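Local coordinates for protein 11R-lipoxygenase (Gersemia fruticosa, PDB 3VF1) that probably inserts molecular oxygen into polyunsaturated fatty acids at a non-heme iron centre, under the control of calcium, at residues 69-74 and 97-102; 106-111 and 117-122. All coordinates share one frame; numbering follows the deposited sequence.

Interaction 1. Residues 69-74 and 97-102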
loop_
_atom_site.group_PDB
_atom_site.type_symbol
_atom_site.label_atom_id
_atom_site.label_comp_id
_atom_site.label_asym_id
_atom_site.label_seq_id
_atom_site.Cartn_x
_atom_site.Cartn_y
_atom_site.Cartn_z
ATOM N N GLY A 69 1.939 22.586 -20.433
ATOM C CA GLY A 69 2.066 23.881 -21.074
ATOM C C GLY A 69 1.506 25.003 -20.222
ATOM O O GLY A 69 0.895 24.761 -19.181
ATOM N N THR A 70 1.717 26.237 -20.671
ATOM C CA THR A 70 1.264 27.413 -19.938
ATOM C C THR A 70 0.424 28.333 -20.817
ATOM O O THR A 70 0.647 28.433 -22.025
ATOM C CB THR A 70 2.458 28.221 -19.394
ATOM O OG1 THR A 70 3.155 27.448 -18.408
ATOM C CG2 THR A 70 1.990 29.529 -18.767
ATOM N N ASP A 71 -0.546 29.000 -20.199
ATOM C CA ASP A 71 -1.335 30.020 -20.872
ATOM C C ASP A 71 -1.433 31.247 -19.977
ATOM O O ASP A 71 -1.918 31.164 -18.849
ATOM C CB ASP A 71 -2.736 29.500 -21.196
ATOM C CG ASP A 71 -2.716 28.313 -22.136
ATOM O OD1 ASP A 71 -2.597 28.525 -23.361
ATOM O OD2 ASP A 71 -2.824 27.168 -21.650
ATOM N N THR A 72 -0.966 32.386 -20.481
ATOM C CA THR A 72 -0.980 33.622 -19.710
ATOM C C THR A 72 -2.074 34.558 -20.214
ATOM O O THR A 72 -2.266 34.712 -21.419
ATOM C CB THR A 72 0.382 34.336 -19.774
ATOM O OG1 THR A 72 1.378 33.524 -19.140
ATOM C CG2 THR A 72 0.318 35.687 -19.077
ATOM N N TYR A 73 -2.787 35.179 -19.279
ATOM C CA TYR A 73 -3.896 36.062 -19.614
ATOM C C TYR A 73 -3.764 37.399 -18.894
ATOM O O TYR A 73 -3.542 37.441 -17.684
ATOM C CB TYR A 73 -5.226 35.414 -19.223
ATOM C CG TYR A 73 -5.461 34.050 -19.831
ATOM C CD1 TYR A 73 -4.874 32.915 -19.286
ATOM C CD2 TYR A 73 -6.280 33.893 -20.942
ATOM C CE1 TYR A 73 -5.089 31.664 -19.833
ATOM C CE2 TYR A 73 -6.502 32.646 -21.497
ATOM C CZ TYR A 73 -5.904 31.535 -20.939
ATOM O OH TYR A 73 -6.120 30.291 -21.485
ATOM N N ASP A 74 -3.900 38.489 -19.643
ATOM C CA ASP A 74 -3.961 39.822 -19.055
ATOM C C ASP A 74 -5.422 40.213 -18.883
ATOM O O ASP A 74 -6.233 40.005 -19.785
ATOM C CB ASP A 74 -3.242 40.837 -19.945
ATOM C CG ASP A 74 -1.745 40.595 -20.014
ATOM O OD1 ASP A 74 -1.159 40.193 -18.988
ATOM O OD2 ASP A 74 -1.155 40.808 -21.095
ATOM N N SER A 97 -13.986 20.132 -23.132
ATOM C CA SER A 97 -13.038 19.191 -22.556
ATOM C C SER A 97 -12.732 19.585 -21.119
ATOM O O SER A 97 -12.463 20.752 -20.836
ATOM C CB SER A 97 -11.745 19.178 -23.373
ATOM O OG SER A 97 -10.790 18.290 -22.818
ATOM N N ASP A 98 -12.780 18.613 -20.215
ATOM C CA ASP A 98 -12.433 18.863 -18.823
ATOM C C ASP A 98 -10.968 19.265 -18.720
ATOM O O ASP A 98 -10.079 18.531 -19.150
ATOM C CB ASP A 98 -12.704 17.628 -17.965
ATOM C CG ASP A 98 -14.184 17.356 -17.786
ATOM O OD1 ASP A 98 -14.977 18.321 -17.828
ATOM O OD2 ASP A 98 -14.555 16.178 -17.598
ATOM N N TRP A 99 -10.727 20.443 -18.156
ATOM C CA TRP A 99 -9.376 20.967 -18.015
ATOM C C TRP A 99 -8.757 20.510 -16.700
ATOM O O TRP A 99 -9.261 20.832 -15.624
ATOM C CB TRP A 99 -9.404 22.496 -18.068
ATOM C CG TRP A 99 -8.077 23.122 -18.379
ATOM C CD1 TRP A 99 -6.871 22.490 -18.476
ATOM C CD2 TRP A 99 -7.825 24.509 -18.642
ATOM N NE1 TRP A 99 -5.883 23.397 -18.781
ATOM C CE2 TRP A 99 -6.443 24.643 -18.887
ATOM C CE3 TRP A 99 -8.633 25.649 -18.691
ATOM C CZ2 TRP A 99 -5.853 25.871 -19.178
ATOM C CZ3 TRP A 99 -8.044 26.867 -18.980
ATOM C CH2 TRP A 99 -6.668 26.969 -19.219
ATOM N N TYR A 100 -7.669 19.753 -16.790
ATOM C CA TYR A 100 -6.925 19.353 -15.602
ATOM C C TYR A 100 -5.816 20.363 -15.343
ATOM O O TYR A 100 -4.827 20.419 -16.076
ATOM C CB TYR A 100 -6.339 17.950 -15.764
ATOM C CG TYR A 100 -5.579 17.481 -14.547
ATOM C CD1 TYR A 100 -6.246 16.967 -13.444
ATOM C CD2 TYR A 100 -4.195 17.561 -14.497
ATOM C CE1 TYR A 100 -5.554 16.542 -12.325
ATOM C CE2 TYR A 100 -3.494 17.139 -13.384
ATOM C CZ TYR A 100 -4.179 16.629 -12.301
ATOM O OH TYR A 100 -3.487 16.208 -11.190
ATOM N N ILE A 101 -5.989 21.160 -14.293
ATOM C CA ILE A 101 -5.088 22.271 -14.014
ATOM C C ILE A 101 -4.139 21.960 -12.861
ATOM O O ILE A 101 -4.568 21.564 -11.777
ATOM C CB ILE A 101 -5.884 23.545 -13.678
ATOM C CG1 ILE A 101 -6.770 23.937 -14.863
ATOM C CG2 ILE A 101 -4.941 24.685 -13.316
ATOM C CD1 ILE A 101 -7.718 25.080 -14.575
ATOM N N ALA A 102 -2.845 22.141 -13.106
ATOM C CA ALA A 102 -1.835 21.955 -12.074
ATOM C C ALA A 102 -1.968 23.049 -11.023
ATOM O O ALA A 102 -2.248 22.771 -9.856
ATOM C CB ALA A 102 -0.443 21.971 -12.684
#

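Interaction 2. Residues 106-111 and 117-122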
loop_
_atom_site.group_PDB
_atom_site.type_symbol
_atom_site.label_atom_id
_atom_site.label_comp_id
_atom_site.label_asym_id
_atom_site.label_seq_id
_atom_site.Cartn_x
_atom_site.Cartn_y
_atom_site.Cartn_z
ATOM N N ILE A 106 -1.605 34.232 -10.223
ATOM C CA ILE A 106 -2.183 35.538 -10.516
ATOM C C ILE A 106 -1.294 36.653 -9.987
ATOM O O ILE A 106 -1.166 36.835 -8.777
ATOM C CB ILE A 106 -3.583 35.677 -9.896
ATOM C CG1 ILE A 106 -4.481 34.526 -10.357
ATOM C CG2 ILE A 106 -4.195 37.020 -10.269
ATOM C CD1 ILE A 106 -5.857 34.532 -9.730
ATOM N N GLU A 107 -0.678 37.399 -10.898
ATOM C CA GLU A 107 0.161 38.529 -10.519
ATOM C C GLU A 107 -0.622 39.834 -10.607
ATOM O O GLU A 107 -1.316 40.090 -11.592
ATOM C CB GLU A 107 1.406 38.603 -11.403
ATOM C CG GLU A 107 2.313 39.781 -11.081
ATOM C CD GLU A 107 3.648 39.709 -11.795
ATOM O OE1 GLU A 107 3.837 38.785 -12.616
ATOM O OE2 GLU A 107 4.512 40.573 -11.533
ATOM N N LYS A 108 -0.508 40.653 -9.567
ATOM C CA LYS A 108 -1.210 41.928 -9.510
ATOM C C LYS A 108 -0.404 42.926 -8.691
ATOM O O LYS A 108 0.753 42.674 -8.357
ATOM C CB LYS A 108 -2.593 41.742 -8.888
ATOM C CG LYS A 108 -2.562 41.386 -7.411
ATOM C CD LYS A 108 -3.965 41.289 -6.828
ATOM C CE LYS A 108 -4.604 42.659 -6.644
ATOM N NZ LYS A 108 -3.943 43.465 -5.579
ATOM N N ILE A 109 -1.021 44.059 -8.370
ATOM C CA ILE A 109 -0.371 45.079 -7.555
ATOM C C ILE A 109 -1.338 45.669 -6.536
ATOM O O ILE A 109 -2.459 46.042 -6.874
ATOM C CB ILE A 109 0.213 46.216 -8.422
ATOM C CG1 ILE A 109 -0.857 46.761 -9.371
ATOM C CG2 ILE A 109 1.420 45.720 -9.202
ATOM C CD1 ILE A 109 -0.351 47.795 -10.354
ATOM N N ASP A 110 -0.894 45.744 -5.285
ATOM C CA ASP A 110 -1.710 46.308 -4.213
ATOM C C ASP A 110 -1.687 47.834 -4.266
ATOM O O ASP A 110 -0.648 48.458 -4.046
ATOM C CB ASP A 110 -1.237 45.812 -2.841
ATOM C CG ASP A 110 0.272 45.885 -2.674
ATOM O OD1 ASP A 110 0.935 46.580 -3.475
ATOM O OD2 ASP A 110 0.799 45.245 -1.739
ATOM N N GLU A 111 -2.839 48.430 -4.559
ATOM C CA GLU A 111 -2.938 49.880 -4.691
ATOM C C GLU A 111 -2.437 50.575 -3.431
ATOM O O GLU A 111 -2.047 51.743 -3.469
ATOM C CB GLU A 111 -4.384 50.295 -4.978
ATOM C CG GLU A 111 -5.224 50.542 -3.732
ATOM C CD GLU A 111 -6.673 50.852 -4.060
ATOM O OE1 GLU A 111 -7.012 50.906 -5.263
ATOM O OE2 GLU A 111 -7.474 51.042 -3.119
ATOM N N ASN A 117 2.758 41.466 -6.723
ATOM C CA ASN A 117 2.631 40.291 -5.865
ATOM C C ASN A 117 1.978 39.113 -6.580
ATOM O O ASN A 117 0.948 39.267 -7.235
ATOM C CB ASN A 117 1.824 40.635 -4.613
ATOM C CG ASN A 117 2.543 41.615 -3.709
ATOM O OD1 ASN A 117 3.772 41.679 -3.697
ATOM N ND2 ASN A 117 1.778 42.384 -2.943
ATOM N N LYS A 118 2.584 37.937 -6.442
ATOM C CA LYS A 118 2.059 36.723 -7.056
ATOM C C LYS A 118 1.280 35.888 -6.047
ATOM O O LYS A 118 1.712 35.705 -4.909
ATOM C CB LYS A 118 3.198 35.888 -7.643
ATOM C CG LYS A 118 3.937 36.564 -8.785
ATOM C CD LYS A 118 5.090 35.706 -9.278
ATOM C CE LYS A 118 5.826 36.374 -10.428
ATOM N NZ LYS A 118 7.001 35.579 -10.881
ATOM N N TYR A 119 0.130 35.380 -6.475
ATOM C CA TYR A 119 -0.694 34.519 -5.636
ATOM C C TYR A 119 -0.821 33.141 -6.276
ATOM O O TYR A 119 -1.545 32.968 -7.258
ATOM C CB TYR A 119 -2.076 35.142 -5.435
ATOM C CG TYR A 119 -2.038 36.457 -4.688
ATOM C CD1 TYR A 119 -1.546 37.607 -5.292
ATOM C CD2 TYR A 119 -2.494 36.549 -3.379
ATOM C CE1 TYR A 119 -1.506 38.810 -4.615
ATOM C CE2 TYR A 119 -2.458 37.750 -2.693
ATOM C CZ TYR A 119 -1.964 38.876 -3.316
ATOM O OH TYR A 119 -1.924 40.074 -2.642
ATOM N N ILE A 120 -0.112 32.166 -5.717
ATOM C CA ILE A 120 -0.100 30.814 -6.264
ATOM C C ILE A 120 -1.292 30.019 -5.741
ATOM O O ILE A 120 -1.600 30.057 -4.549
ATOM C CB ILE A 120 1.192 30.060 -5.891
ATOM C CG1 ILE A 120 2.424 30.940 -6.122
ATOM C CG2 ILE A 120 1.302 28.771 -6.691
ATOM C CD1 ILE A 120 2.665 31.294 -7.570
ATOM N N PHE A 121 -1.955 29.297 -6.637
ATOM C CA PHE A 121 -3.111 28.491 -6.265
ATOM C C PHE A 121 -2.913 27.034 -6.675
ATOM O O PHE A 121 -3.273 26.644 -7.786
ATOM C CB PHE A 121 -4.376 29.056 -6.913
ATOM C CG PHE A 121 -4.705 30.451 -6.471
ATOM C CD1 PHE A 121 -4.146 31.544 -7.109
ATOM C CD2 PHE A 121 -5.568 30.672 -5.412
ATOM C CE1 PHE A 121 -4.444 32.828 -6.702
ATOM C CE2 PHE A 121 -5.868 31.954 -5.001
ATOM C CZ PHE A 121 -5.304 33.032 -5.649
ATOM N N PRO A 122 -2.335 26.224 -5.772
ATOM C CA PRO A 122 -2.106 24.800 -6.041
ATOM C C PRO A 122 -3.429 24.069 -6.230
ATOM O O PRO A 122 -4.258 24.068 -5.319
ATOM C CB PRO A 122 -1.390 24.308 -4.774
ATOM C CG PRO A 122 -0.899 25.545 -4.087
ATOM C CD PRO A 122 -1.891 26.605 -4.422
#

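Interaction 1. Residues 69-74 and 97-102
Trp99 sends its indole toward strand 70-74 because CG lies anti to the backbone N (chi1 -161°). From the other side, Asp71 and Tyr73 reach toward the indole with CG anti to the carbonyl carbon (chi1 -62° and -56°). The two residues are two apart along the strand, and both point to the same side of it. Their polar ends therefore arrive together at the benzene end of the indole. Asp71 OD2 stands 4.1 Å from Trp99 CZ2. Tyr73 OH is also 4.1 Å from Trp99, at CH2. The carboxylate plane is turned 76° from that of the indole, and both oxygens approach the ring obliquely. The touch is light, and just 75 Å² is buried between the segments.

The polar atoms find their main partners outside the two segments. Asp71 OD2 makes a salt bridge with Lys59, and Tyr73 OH is hydrogen-bonded to the carbonyl O of Asp58. Trp99 NE1 is hydrogen-bonded to Thr28 OG1, which helps to fix the rotation of the indole. Within its own segment, Ile101 CG1 sits 3.8 Å above one face of the indole, toward the rim.

Strand 20-28 lies between strands 70-77 and 100-109 in the sheet, so this contact is made by side chains reaching past the strand in the middle. Asp58 and Asp98 are predicted calcium ligands. The arrangement belongs to the loop-bearing end of a PLAT beta-sandwich, the C2-like domain of lipoxygenases, beside its probable calcium sites.

Interaction 2. Residues 106-111 and 117-122
Backbone bonds join Ile106 with Tyr119 and Lys108 with Asn117, both antiparallel hydrogen-bonded pairs. Ile106 N donates to Tyr119 O at 3.2 Å, nearly straight at 170°, and Tyr119 N returns a bond to Ile106 O. Lys108 N bonds to Asn117 O, and Asn117 N to Lys108 O at 2.9 Å. Between these two pairs, Glu107 and Lys118 are a non-hydrogen-bonded pair, with CA atoms 4.3 Å apart. Glu107 CA adds a CA-H...O contact to Asn117 O at 3.5 Å.

The apolar contacts lie on the face of Ile106, Lys108 and Tyr119. Ile106 CD1 meets Phe121 CE1 at 3.8 Å. Lys108 CG lies 3.9 Å from Tyr119 CE1, and the aliphatic chain crosses the ring obliquely. The lysine chain then bends at chi3 and chi4. Its NZ is hydrogen-bonded to the carbonyl O of Gly81, and weakly to Ile109 O. The Tyr119 ring also has Ile106 O at its edge. Without the ring, as with an alanine at Tyr119, the Lys108 methylenes would probably lose their partner and a gap would open beside Ile106 O.

The charged pair on the other face meets only loosely. Glu107 OE1 comes within 3.8 Å of Lys118 CE, but NZ lies farther off, at 4.8 Å from OE1. A separate hydrogen bond ties Asp110 to the turn: its OD1 accepts from the backbone N of Phe115.

Ile106 and Phe121 also pack on Ile83 and Ile86 of the facing sheet. This is a beta hairpin on the edge of a PLAT beta-sandwich, with Ile106 and Phe121 turned into the core between the two sheets.

How the interactions relate
Both interactions lie in the PLAT domain, with centres about 17 Å apart, and both use strand 100-109. Interaction 1 closes before interaction 2 opens, and their segments follow on along the chain. They share one antiparallel sheet, ordered 70-77, 20-28, 100-109, 116-124. Interaction 1 spans two strand positions, from the outermost strand 70-77 past strand 20-28. It only brings Trp99, just before strand 100-109, against side chains of that edge. Interaction 2 bonds strand 100-109 to its neighbour 116-124, the other outermost strand. Interaction 1 sits near predicted calcium ligands, whereas interaction 2 lies away from them. The same strand thus runs from the probable calcium-binding end of the domain to its hairpin.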